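PDB 3UID: activator of Hsp90 ATPase homologue 1/2-like C-terminal domain-containing protein from Mycobacterium smegmatis, which is a structural homologue of the mycobacterial toxin Rv2035 and probably acts as a type II toxin involved in the hypoxic response. Local coordinates for residues G59-Y64 with A75-I80. Sequence-based numbering, arbitrary orientation.
Sequences GGRVTY and AGYWEI
The phenol ring of Y64 lies over the backbone of G76, whose CA sits 3.8 Å from the ring centroid in a CH-pi contact. Y64 CG takes the crowded position between its own N and carbonyl carbon (chi1 57°), which starts the side chain toward the neighbouring strand; G76, lacking a side chain, lets the ring settle directly on the peptide. From there the ring presents its edge to the indole of W78 in an offset edge-to-face pair, the planes 73° apart and Y64 CE1 3.6 Å from W78 CD1. V62 extends the packing on this side, its CG2 meeting W78 CE3 at 4.0 Å and, more loosely, the CD1 tip of I80. R61, T63, Y77 and E79 lie on the other face. R61 and E79 run side by side with extended chains, and R61 NH2 stands 3.2 Å from E79 OE2; OE2 sits off to one side of the flat guanidinium, making the salt bridge electrostatic with no N-H aimed at the oxygen, and E79 CG lies over the guanidinium face. R61 NH1 also reaches Y77 CD1 at 3.6 Å, while T63 CG2 rests on Y77 CB. Between the faces, V62 with W78 and Y64 with G76 form hydrogen-bonded antiparallel pairs; W78 N to V62 O, at 2.7 Å, is the shortest bond of the ladder. The ladder runs on past the strand start, with I80 N bonded to G60 O and G59 N to I80 O (2.8 Å). Beyond the two segments, Y64 OH is hydrogen-bonded to D93 OD1, W42 meets both rings, edge-to-face with Y64, F91 stacks on W78, and D53 N binds T63 OG1. The arrangement is part of the beta hairpin of strands 61-67 and 73-84, within the curved antiparallel sheet characteristic of the Bet v 1-like (SRPBCC) fold.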
loop_
_atom_site.group_PDB
_atom_site.type_symbol
_atom_site.label_atom_id
_atom_site.label_comp_id
_atom_site.label_asym_id
_atom_site.label_seq_id
_atom_site.Cartn_x
_atom_site.Cartn_y
_atom_site.Cartn_z
ATOM N N GLY A 59 8.879 -7.309 -12.862
ATOM C CA GLY A 59 10.199 -6.756 -13.092
ATOM C C GLY A 59 10.229 -5.242 -13.011
ATOM O O GLY A 59 11.295 -4.628 -13.002
ATOM N N GLY A 60 9.055 -4.627 -12.935
ATOM C CA GLY A 60 8.976 -3.183 -12.854
ATOM C C GLY A 60 9.247 -2.684 -11.451
ATOM O O GLY A 60 9.392 -3.473 -10.518
ATOM N N ARG A 61 9.346 -1.368 -11.315
ATOM C CA ARG A 61 9.526 -0.737 -10.016
ATOM C C ARG A 61 8.521 0.383 -9.813
ATOM O O ARG A 61 8.110 1.058 -10.766
ATOM C CB ARG A 61 10.936 -0.164 -9.886
ATOM C CG ARG A 61 11.993 -1.191 -9.664
ATOM C CD ARG A 61 13.278 -0.543 -9.190
ATOM N NE ARG A 61 14.321 -1.545 -9.002
ATOM C CZ ARG A 61 14.953 -1.770 -7.856
ATOM N NH1 ARG A 61 14.670 -1.045 -6.777
ATOM N NH2 ARG A 61 15.889 -2.709 -7.800
ATOM N N VAL A 62 8.125 0.574 -8.560
ATOM C CA VAL A 62 7.428 1.785 -8.146
ATOM C C VAL A 62 8.275 2.432 -7.067
ATOM O O VAL A 62 8.665 1.775 -6.103
ATOM C CB VAL A 62 6.036 1.499 -7.579
ATOM C CG1 VAL A 62 5.352 2.805 -7.144
ATOM C CG2 VAL A 62 5.185 0.751 -8.604
ATOM N N THR A 63 8.561 3.716 -7.222
ATOM C CA THR A 63 9.329 4.440 -6.198
ATOM C C THR A 63 8.526 5.623 -5.693
ATOM O O THR A 63 7.816 6.260 -6.457
ATOM C CB THR A 63 10.695 4.904 -6.713
ATOM O OG1 THR A 63 10.527 5.819 -7.813
ATOM C CG2 THR A 63 11.502 3.699 -7.177
ATOM N N TYR A 64 8.610 5.911 -4.403
ATOM C CA TYR A 64 7.695 6.896 -3.823
ATOM C C TYR A 64 8.256 7.625 -2.608
ATOM O O TYR A 64 9.139 7.114 -1.896
ATOM C CB TYR A 64 6.387 6.209 -3.409
ATOM C CG TYR A 64 6.592 5.067 -2.441
ATOM C CD1 TYR A 64 6.622 3.752 -2.893
ATOM C CD2 TYR A 64 6.798 5.304 -1.085
ATOM C CE1 TYR A 64 6.823 2.697 -2.014
ATOM C CE2 TYR A 64 7.008 4.252 -0.201
ATOM C CZ TYR A 64 7.009 2.953 -0.678
ATOM O OH TYR A 64 7.222 1.904 0.190
ATOM N N ALA A 75 11.127 7.417 2.131
ATOM C CA ALA A 75 11.094 6.948 0.769
ATOM C C ALA A 75 11.012 5.438 0.764
ATOM O O ALA A 75 11.401 4.766 1.717
ATOM C CB ALA A 75 12.331 7.427 0.023
ATOM N N GLY A 76 10.494 4.898 -0.320
ATOM C CA GLY A 76 10.347 3.463 -0.412
ATOM C C GLY A 76 10.285 3.060 -1.862
ATOM O O GLY A 76 10.186 3.908 -2.759
ATOM N N TYR A 77 10.371 1.760 -2.102
ATOM C CA TYR A 77 10.276 1.260 -3.460
ATOM C C TYR A 77 9.621 -0.105 -3.467
ATOM O O TYR A 77 9.726 -0.866 -2.510
ATOM C CB TYR A 77 11.666 1.185 -4.115
ATOM C CG TYR A 77 12.624 0.296 -3.353
ATOM C CD1 TYR A 77 12.764 -1.044 -3.678
ATOM C CD2 TYR A 77 13.355 0.789 -2.283
ATOM C CE1 TYR A 77 13.624 -1.868 -2.966
ATOM C CE2 TYR A 77 14.210 -0.026 -1.566
ATOM C CZ TYR A 77 14.348 -1.349 -1.918
ATOM O OH TYR A 77 15.208 -2.158 -1.204
ATOM N N TRP A 78 8.934 -0.392 -4.564
ATOM C CA TRP A 78 8.361 -1.709 -4.792
ATOM C C TRP A 78 9.092 -2.350 -5.968
ATOM O O TRP A 78 9.266 -1.714 -7.013
ATOM C CB TRP A 78 6.889 -1.586 -5.153
ATOM C CG TRP A 78 5.962 -1.085 -4.086
ATOM C CD1 TRP A 78 6.256 -0.784 -2.784
ATOM C CD2 TRP A 78 4.571 -0.829 -4.249
ATOM N NE1 TRP A 78 5.123 -0.375 -2.125
ATOM C CE2 TRP A 78 4.075 -0.388 -3.005
ATOM C CE3 TRP A 78 3.687 -0.949 -5.328
ATOM C CZ2 TRP A 78 2.736 -0.035 -2.819
ATOM C CZ3 TRP A 78 2.355 -0.610 -5.137
ATOM C CH2 TRP A 78 1.892 -0.173 -3.888
ATOM N N GLU A 79 9.513 -3.606 -5.808
ATOM C CA GLU A 79 9.947 -4.414 -6.948
ATOM C C GLU A 79 8.795 -5.342 -7.286
ATOM O O GLU A 79 8.474 -6.250 -6.514
ATOM C CB GLU A 79 11.213 -5.218 -6.623
ATOM C CG GLU A 79 12.406 -4.358 -6.214
ATOM C CD GLU A 79 13.661 -5.169 -5.924
ATOM O OE1 GLU A 79 13.661 -6.405 -6.122
ATOM O OE2 GLU A 79 14.663 -4.556 -5.499
ATOM N N ILE A 80 8.157 -5.101 -8.429
ATOM C CA ILE A 80 6.980 -5.870 -8.821
ATOM C C ILE A 80 7.366 -7.274 -9.275
ATOM O O ILE A 80 8.218 -7.441 -10.151
ATOM C CB ILE A 80 6.183 -5.158 -9.937
ATOM C CG1 ILE A 80 5.921 -3.698 -9.567
ATOM C CG2 ILE A 80 4.881 -5.888 -10.216
ATOM C CD1 ILE A 80 5.112 -3.488 -8.314
#